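Local coordinates for DUF3218 domain-containing protein (Pseudomonas aeruginosa, PDB 2IGS) that is of unknown function but belongs to the lysozyme clan and folds as a mostly helical domain with a small antiparallel sheet, at residues P29-P34 against E94-L99; D119-S124 against L209-F214; V127-V132 against V150-N155. One frame throughout, in Å; residues are numbered along the deposited sequence.

The three contacts lie in one mostly helical domain. Contact 1 sits near the surface, about 17 Å from the centre of the chain. Contacts 2 and 3 lie deeper, at about 10 Å and 9 Å from it, with their own centres about 8 Å apart. Contact 3 is nested inside the loop closed by contact 2, and the two touch: F214 CE2 of 209-214 comes within 3.3 Å of Y152 O of 150-155. Contact 1 closes before either opens, and its centre is about 23 Å from that of contact 2 and 25 Å from that of contact 3. No active site or ligand is established here.

Contact 1. Residues P29-P34 against E94-L99; sequences PGFVFP and EILPLL
Apolar packing joins the loop segment 29-34 to the helical segment 94-99, and no hydrogen bond crosses between them. The main element is a CH-pi contact. L96 CD2 sits 3.6 Å from the centroid of the F31 ring, only 5° off the ring normal. The methyl is therefore centred over one ring face. F31 sets this up with CG anti to the backbone N (chi1 173°). The two side chains reach toward each other end to end, and the ring turns its face to the methyl. L96 has CG anti to the carbonyl carbon and CD1 anti to CA, and CD2 is the branch that faces the ring. CD1 of the same leucine lies to one side, 4.0 Å from F31 CD1.

The remaining contacts are made by L99. Its CD1 branch crosses F33 obliquely and comes 3.3 Å from F33 CE2. The same methyl lies 4.2 Å from F31 CE2, so it bridges the two phenylalanines. P34 packs nearer the start of helix 35-48, against the backbone of L99, with CG 3.7 Å from L99 O.

Within the helix, L99 N bonds to I95 O at 2.9 Å. This bond persists beside a kink at P97, whose N cannot bond to the preceding turn.

The contact joins the connection between helices 12-27 and 35-48 to helix 87-113. P34 is the N-cap of helix 35-48, and P34 O bonds T38 OG1. F33 and L96 both touch A24 of helix 12-27, while L99 touches T38 of helix 35-48. The contact thus lies where the loop and three helices come together.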
# COMPACT_ATOMS: atom_id res chain seq x y z
N PRO F 29 -56.53 0.77 -20.34
CA PRO F 29 -55.91 1.00 -21.64
C PRO F 29 -54.93 2.18 -21.63
O PRO F 29 -53.99 2.21 -22.44
CB PRO F 29 -57.10 1.30 -22.56
CG PRO F 29 -58.26 0.59 -21.90
CD PRO F 29 -58.00 0.71 -20.43
N GLY F 30 -55.12 3.12 -20.70
CA GLY F 30 -54.27 4.32 -20.60
C GLY F 30 -52.98 4.16 -19.80
O GLY F 30 -52.19 5.10 -19.72
N PHE F 31 -52.79 2.98 -19.20
CA PHE F 31 -51.58 2.64 -18.45
C PHE F 31 -50.46 2.38 -19.45
O PHE F 31 -50.61 1.56 -20.36
CB PHE F 31 -51.83 1.40 -17.58
CG PHE F 31 -50.61 0.85 -16.89
CD1 PHE F 31 -50.21 1.33 -15.64
CD2 PHE F 31 -49.87 -0.19 -17.47
CE1 PHE F 31 -49.08 0.80 -14.99
CE2 PHE F 31 -48.75 -0.72 -16.83
CZ PHE F 31 -48.35 -0.23 -15.58
N VAL F 32 -49.35 3.10 -19.27
CA VAL F 32 -48.17 2.92 -20.11
C VAL F 32 -47.40 1.68 -19.62
O VAL F 32 -46.76 1.71 -18.56
CB VAL F 32 -47.27 4.19 -20.10
CG1 VAL F 32 -46.15 4.08 -21.13
CG2 VAL F 32 -48.09 5.46 -20.35
N PHE F 33 -47.51 0.60 -20.39
CA PHE F 33 -46.88 -0.69 -20.07
C PHE F 33 -45.35 -0.60 -20.26
O PHE F 33 -44.87 -0.30 -21.36
CB PHE F 33 -47.48 -1.79 -20.95
CG PHE F 33 -47.00 -3.17 -20.61
CD1 PHE F 33 -46.01 -3.79 -21.37
CD2 PHE F 33 -47.53 -3.86 -19.53
CE1 PHE F 33 -45.55 -5.08 -21.04
CE2 PHE F 33 -47.07 -5.14 -19.19
CZ PHE F 33 -46.08 -5.75 -19.95
N PRO F 34 -44.57 -0.86 -19.18
CA PRO F 34 -43.10 -0.81 -19.31
C PRO F 34 -42.54 -2.09 -19.96
O PRO F 34 -41.98 -2.96 -19.25
CB PRO F 34 -42.61 -0.65 -17.86
CG PRO F 34 -43.72 -1.25 -17.00
CD PRO F 34 -45.00 -1.22 -17.81
N GLU F 94 -52.25 -6.01 -7.25
CA GLU F 94 -51.37 -7.08 -7.71
C GLU F 94 -50.52 -6.76 -8.95
O GLU F 94 -49.29 -6.88 -8.92
CB GLU F 94 -52.18 -8.36 -7.91
CG GLU F 94 -53.02 -8.73 -6.67
CD GLU F 94 -54.00 -9.87 -6.91
OE1 GLU F 94 -55.14 -9.80 -6.42
OE2 GLU F 94 -53.64 -10.84 -7.61
N ILE F 95 -51.17 -6.35 -10.03
CA ILE F 95 -50.51 -6.30 -11.32
C ILE F 95 -49.81 -4.97 -11.69
O ILE F 95 -48.58 -4.94 -11.90
CB ILE F 95 -51.45 -6.82 -12.44
CG1 ILE F 95 -51.79 -8.30 -12.16
CG2 ILE F 95 -50.80 -6.65 -13.82
CD1 ILE F 95 -52.59 -9.02 -13.26
N LEU F 96 -50.55 -3.88 -11.77
CA LEU F 96 -49.91 -2.62 -12.19
C LEU F 96 -48.80 -2.19 -11.21
O LEU F 96 -47.73 -1.75 -11.65
CB LEU F 96 -50.95 -1.51 -12.46
CG LEU F 96 -52.05 -1.85 -13.50
CD1 LEU F 96 -53.01 -0.70 -13.72
CD2 LEU F 96 -51.48 -2.32 -14.83
N PRO F 97 -49.02 -2.32 -9.88
CA PRO F 97 -47.93 -2.03 -8.95
C PRO F 97 -46.70 -2.93 -9.14
O PRO F 97 -45.57 -2.45 -9.00
CB PRO F 97 -48.57 -2.28 -7.58
CG PRO F 97 -50.05 -2.05 -7.81
CD PRO F 97 -50.27 -2.67 -9.16
N LEU F 98 -46.91 -4.20 -9.46
CA LEU F 98 -45.81 -5.08 -9.80
C LEU F 98 -45.05 -4.58 -11.03
O LEU F 98 -43.82 -4.54 -11.03
CB LEU F 98 -46.29 -6.51 -10.05
CG LEU F 98 -45.18 -7.57 -10.20
CD1 LEU F 98 -45.69 -8.96 -9.77
CD2 LEU F 98 -44.60 -7.62 -11.64
N LEU F 99 -45.78 -4.23 -12.07
CA LEU F 99 -45.16 -3.81 -13.30
C LEU F 99 -44.39 -2.51 -13.12
O LEU F 99 -43.23 -2.41 -13.54
CB LEU F 99 -46.19 -3.67 -14.40
CG LEU F 99 -46.81 -4.98 -14.90
CD1 LEU F 99 -47.82 -4.69 -15.97
CD2 LEU F 99 -45.72 -5.94 -15.40

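Contact 2. Residues D119-S124 against L209-F214; sequences DRFKGS and LLLAYF
An aromatic cluster joins helix 203-216 to the end of a 3-10 segment, 119-121, in the buried interior of the helical domain. Its centre is a T-shaped pair. The edge of F121 points at the face of F214, with centroids 5.1 Å apart and planes at 74°. F121 CE1 leads and comes 3.4 Å from F214 CD2. F121 has CG anti to the carbonyl carbon. The two side chains run antiparallel past one another.

L210 covers one face of F121. Its CD2 stands 3.9 Å from the F121 centroid, 10° off the normal, as a CH-pi contact. L211 adds its CD2 at 4.0 Å from F121 CZ, approaching obliquely.

R120 takes the edge of F214. Its chain bends at chi2 and chi3, which lays a guanidinium face over F214 CE1, with R120 CZ 3.7 Å from that atom. The two planes are 86° apart, so the guanidinium does not stack flat on the ring. A water in the guanidinium plane accepts a bond from R120 NH2 at 2.5 Å and donates one to F214 O at 2.8 Å. It links the arginine to the helix backbone.

L48 of helix 35-48 packs on F121, and I109 of helix 87-113 packs on L211 and F214. D119 OD2 bonds to A138 N of a second subunit, so this segment also reaches an assembly interface. The cluster is a hydrophobic core between helices, built round an edge-to-face phenylalanine pair with an arginine at its margin.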
# COMPACT_ATOMS: atom_id res chain seq x y z
N ASP F 119 -23.94 -9.28 -12.47
CA ASP F 119 -22.91 -9.89 -11.64
C ASP F 119 -23.27 -9.80 -10.17
O ASP F 119 -22.81 -10.62 -9.37
CB ASP F 119 -21.52 -9.29 -11.92
CG ASP F 119 -20.69 -10.17 -12.85
OD1 ASP F 119 -21.23 -11.15 -13.38
OD2 ASP F 119 -19.49 -9.91 -13.05
N ARG F 120 -24.08 -8.80 -9.81
CA ARG F 120 -24.59 -8.66 -8.45
C ARG F 120 -25.40 -9.88 -8.00
O ARG F 120 -25.43 -10.20 -6.81
CB ARG F 120 -25.42 -7.37 -8.29
CG ARG F 120 -24.62 -6.13 -7.92
CD ARG F 120 -24.10 -6.20 -6.48
NE ARG F 120 -24.93 -5.49 -5.52
CZ ARG F 120 -24.86 -5.65 -4.20
NH1 ARG F 120 -24.02 -6.52 -3.66
NH2 ARG F 120 -25.65 -4.95 -3.40
N PHE F 121 -26.04 -10.56 -8.95
CA PHE F 121 -26.99 -11.65 -8.64
C PHE F 121 -26.35 -13.03 -8.56
O PHE F 121 -27.04 -14.03 -8.38
CB PHE F 121 -28.14 -11.72 -9.67
CG PHE F 121 -28.88 -10.42 -9.86
CD1 PHE F 121 -29.27 -9.65 -8.76
CD2 PHE F 121 -29.24 -10.00 -11.14
CE1 PHE F 121 -29.97 -8.43 -8.95
CE2 PHE F 121 -29.93 -8.78 -11.35
CZ PHE F 121 -30.30 -7.99 -10.24
N LYS F 122 -25.02 -13.08 -8.71
CA LYS F 122 -24.31 -14.36 -8.76
C LYS F 122 -23.79 -14.80 -7.40
O LYS F 122 -23.82 -14.04 -6.42
CB LYS F 122 -23.19 -14.29 -9.79
CG LYS F 122 -23.71 -14.06 -11.20
CD LYS F 122 -22.63 -13.99 -12.22
CE LYS F 122 -23.19 -13.77 -13.59
NZ LYS F 122 -22.13 -13.28 -14.53
N GLY F 123 -23.35 -16.06 -7.32
CA GLY F 123 -22.64 -16.52 -6.12
C GLY F 123 -23.41 -16.77 -4.82
O GLY F 123 -22.79 -16.98 -3.77
N SER F 124 -24.73 -16.76 -4.85
CA SER F 124 -25.47 -17.44 -3.80
C SER F 124 -25.57 -18.90 -4.26
O SER F 124 -25.29 -19.21 -5.42
CB SER F 124 -26.84 -16.79 -3.55
OG SER F 124 -27.82 -17.34 -4.41
N LEU F 209 -39.14 -9.35 -6.16
CA LEU F 209 -38.49 -9.24 -4.87
C LEU F 209 -37.01 -8.97 -5.06
O LEU F 209 -36.45 -8.08 -4.38
CB LEU F 209 -38.69 -10.54 -4.05
CG LEU F 209 -37.98 -10.72 -2.69
CD1 LEU F 209 -38.56 -9.74 -1.66
CD2 LEU F 209 -38.07 -12.18 -2.16
N LEU F 210 -36.39 -9.72 -5.98
CA LEU F 210 -34.96 -9.62 -6.27
C LEU F 210 -34.54 -8.19 -6.62
O LEU F 210 -33.56 -7.67 -6.10
CB LEU F 210 -34.55 -10.58 -7.40
CG LEU F 210 -33.06 -10.58 -7.81
CD1 LEU F 210 -32.21 -11.30 -6.75
CD2 LEU F 210 -32.86 -11.23 -9.17
N LEU F 211 -35.29 -7.59 -7.53
CA LEU F 211 -35.02 -6.24 -7.99
C LEU F 211 -35.32 -5.19 -6.91
O LEU F 211 -34.60 -4.22 -6.80
CB LEU F 211 -35.85 -5.95 -9.25
CG LEU F 211 -35.48 -6.78 -10.48
CD1 LEU F 211 -36.39 -6.47 -11.66
CD2 LEU F 211 -34.00 -6.61 -10.85
N ALA F 212 -36.36 -5.40 -6.12
CA ALA F 212 -36.68 -4.47 -5.03
C ALA F 212 -35.54 -4.36 -4.00
O ALA F 212 -35.13 -3.26 -3.62
CB ALA F 212 -37.98 -4.89 -4.32
N TYR F 213 -35.09 -5.52 -3.54
CA TYR F 213 -33.97 -5.69 -2.63
C TYR F 213 -32.71 -5.06 -3.20
O TYR F 213 -32.14 -4.16 -2.60
CB TYR F 213 -33.78 -7.19 -2.40
CG TYR F 213 -32.59 -7.56 -1.54
CD1 TYR F 213 -32.67 -7.53 -0.15
CD2 TYR F 213 -31.40 -8.03 -2.12
CE1 TYR F 213 -31.59 -7.88 0.65
CE2 TYR F 213 -30.30 -8.40 -1.32
CZ TYR F 213 -30.41 -8.32 0.06
OH TYR F 213 -29.35 -8.67 0.88
N PHE F 214 -32.30 -5.52 -4.38
CA PHE F 214 -31.04 -5.06 -4.96
C PHE F 214 -31.04 -3.62 -5.41
O PHE F 214 -29.98 -3.04 -5.65
CB PHE F 214 -30.56 -6.00 -6.08
CG PHE F 214 -29.73 -7.14 -5.58
CD1 PHE F 214 -28.43 -6.92 -5.11
CD2 PHE F 214 -30.25 -8.42 -5.53
CE1 PHE F 214 -27.67 -7.97 -4.62
CE2 PHE F 214 -29.49 -9.47 -5.04
CZ PHE F 214 -28.20 -9.25 -4.60
O HOH W 1 -27.43 -3.67 -4.67

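Contact 3. Residues V127-V132 against V150-N155; sequences VYPTDV and VSYGVN
A type I beta turn, Y128 to D131, leads into an antiparallel sheet edge where V132 pairs with V150 as a non-hydrogen-bonded pair. The tight part lies around S151 and Y152. S151 N donates to D131 O at 2.8 Å, almost straight at 174°. S151 OG, anti to its backbone N, donates to P129 O at 2.8 Å, in the carbonyl plane and on a lone pair. Y152 runs alongside P129, whose CA lies over one face of the ring as a CH-pi contact, 4.1 Å from its centroid. P45 and L48 of helix 35-48 also pack on Y152.

The looser side is formed by the V127 and Y128 side chains, whose CB bonds point away from 150-155, and by partly exposed V132. V132 lies beside V150, with V132 CG1 3.9 Å from V150 CG2. Y128 OH instead bonds D62 OD2. D131 OD2 braces the turn from within, taking a bond from Y128 N, from well above the carboxylate plane, and a weak one from V127 N.

The V127 carbonyl belongs to the tight part. Y152 OH donates to V127 O at 2.6 Å, from 35° above the carbonyl plane and not along a lone pair.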
# COMPACT_ATOMS: atom_id res chain seq x y z
N VAL F 127 -29.87 -21.72 -7.41
CA VAL F 127 -29.87 -21.83 -8.88
C VAL F 127 -31.17 -21.26 -9.50
O VAL F 127 -31.15 -20.68 -10.61
CB VAL F 127 -29.66 -23.33 -9.33
CG1 VAL F 127 -29.76 -23.46 -10.82
CG2 VAL F 127 -28.31 -23.87 -8.88
N TYR F 128 -32.29 -21.42 -8.80
CA TYR F 128 -33.62 -20.99 -9.28
C TYR F 128 -34.11 -19.69 -8.63
O TYR F 128 -33.76 -19.42 -7.48
CB TYR F 128 -34.63 -22.12 -9.08
CG TYR F 128 -34.16 -23.34 -9.85
CD1 TYR F 128 -34.27 -23.39 -11.23
CD2 TYR F 128 -33.54 -24.39 -9.19
CE1 TYR F 128 -33.82 -24.48 -11.94
CE2 TYR F 128 -33.07 -25.49 -9.89
CZ TYR F 128 -33.20 -25.52 -11.27
OH TYR F 128 -32.75 -26.61 -11.97
N PRO F 129 -34.91 -18.88 -9.35
CA PRO F 129 -35.25 -17.58 -8.76
C PRO F 129 -36.15 -17.71 -7.54
O PRO F 129 -36.16 -16.84 -6.69
CB PRO F 129 -35.98 -16.85 -9.91
CG PRO F 129 -36.51 -17.93 -10.77
CD PRO F 129 -35.52 -19.05 -10.68
N THR F 130 -36.89 -18.82 -7.47
CA THR F 130 -37.80 -19.08 -6.38
C THR F 130 -37.16 -19.87 -5.24
O THR F 130 -37.85 -20.30 -4.32
CB THR F 130 -38.99 -19.89 -6.88
OG1 THR F 130 -38.50 -21.04 -7.59
CG2 THR F 130 -39.87 -19.05 -7.82
N ASP F 131 -35.85 -20.09 -5.30
CA ASP F 131 -35.21 -20.92 -4.27
C ASP F 131 -35.28 -20.22 -2.90
O ASP F 131 -35.20 -18.96 -2.79
CB ASP F 131 -33.75 -21.25 -4.64
CG ASP F 131 -33.61 -22.52 -5.50
OD1 ASP F 131 -34.54 -23.34 -5.56
OD2 ASP F 131 -32.55 -22.69 -6.14
N VAL F 132 -35.46 -21.04 -1.87
CA VAL F 132 -35.38 -20.61 -0.49
C VAL F 132 -34.40 -21.52 0.24
O VAL F 132 -34.51 -22.76 0.22
CB VAL F 132 -36.77 -20.57 0.21
CG1 VAL F 132 -36.66 -19.99 1.63
CG2 VAL F 132 -37.75 -19.73 -0.63
N VAL F 150 -33.11 -16.04 -0.01
CA VAL F 150 -34.15 -16.26 -0.99
C VAL F 150 -33.71 -15.78 -2.36
O VAL F 150 -33.07 -14.72 -2.49
CB VAL F 150 -35.47 -15.54 -0.48
CG1 VAL F 150 -36.52 -15.44 -1.56
CG2 VAL F 150 -36.01 -16.25 0.73
N SER F 151 -34.02 -16.55 -3.40
CA SER F 151 -33.70 -16.17 -4.77
C SER F 151 -32.20 -15.90 -4.96
O SER F 151 -31.35 -16.51 -4.31
CB SER F 151 -34.52 -14.93 -5.19
OG SER F 151 -34.43 -14.69 -6.58
N TYR F 152 -31.88 -14.98 -5.86
CA TYR F 152 -30.49 -14.76 -6.25
C TYR F 152 -29.78 -13.75 -5.34
O TYR F 152 -29.30 -12.70 -5.79
CB TYR F 152 -30.42 -14.36 -7.72
CG TYR F 152 -30.94 -15.44 -8.68
CD1 TYR F 152 -30.55 -16.78 -8.53
CD2 TYR F 152 -31.77 -15.11 -9.76
CE1 TYR F 152 -30.98 -17.74 -9.40
CE2 TYR F 152 -32.20 -16.08 -10.64
CZ TYR F 152 -31.81 -17.40 -10.45
OH TYR F 152 -32.22 -18.37 -11.34
N GLY F 153 -29.71 -14.08 -4.06
CA GLY F 153 -29.08 -13.19 -3.09
C GLY F 153 -29.95 -12.31 -2.20
O GLY F 153 -29.40 -11.45 -1.48
N VAL F 154 -31.28 -12.52 -2.20
CA VAL F 154 -32.14 -11.80 -1.21
C VAL F 154 -31.98 -12.37 0.21
O VAL F 154 -32.67 -13.30 0.63
CB VAL F 154 -33.65 -11.70 -1.62
CG1 VAL F 154 -34.41 -10.73 -0.68
CG2 VAL F 154 -33.78 -11.26 -3.04
N ASN F 155 -31.09 -11.75 0.96
CA ASN F 155 -30.74 -12.18 2.30
C ASN F 155 -31.66 -11.55 3.33
O ASN F 155 -31.43 -10.42 3.80
CB ASN F 155 -29.27 -11.84 2.58
CG ASN F 155 -28.68 -12.66 3.73
OD1 ASN F 155 -29.36 -12.96 4.72
ND2 ASN F 155 -27.42 -13.03 3.59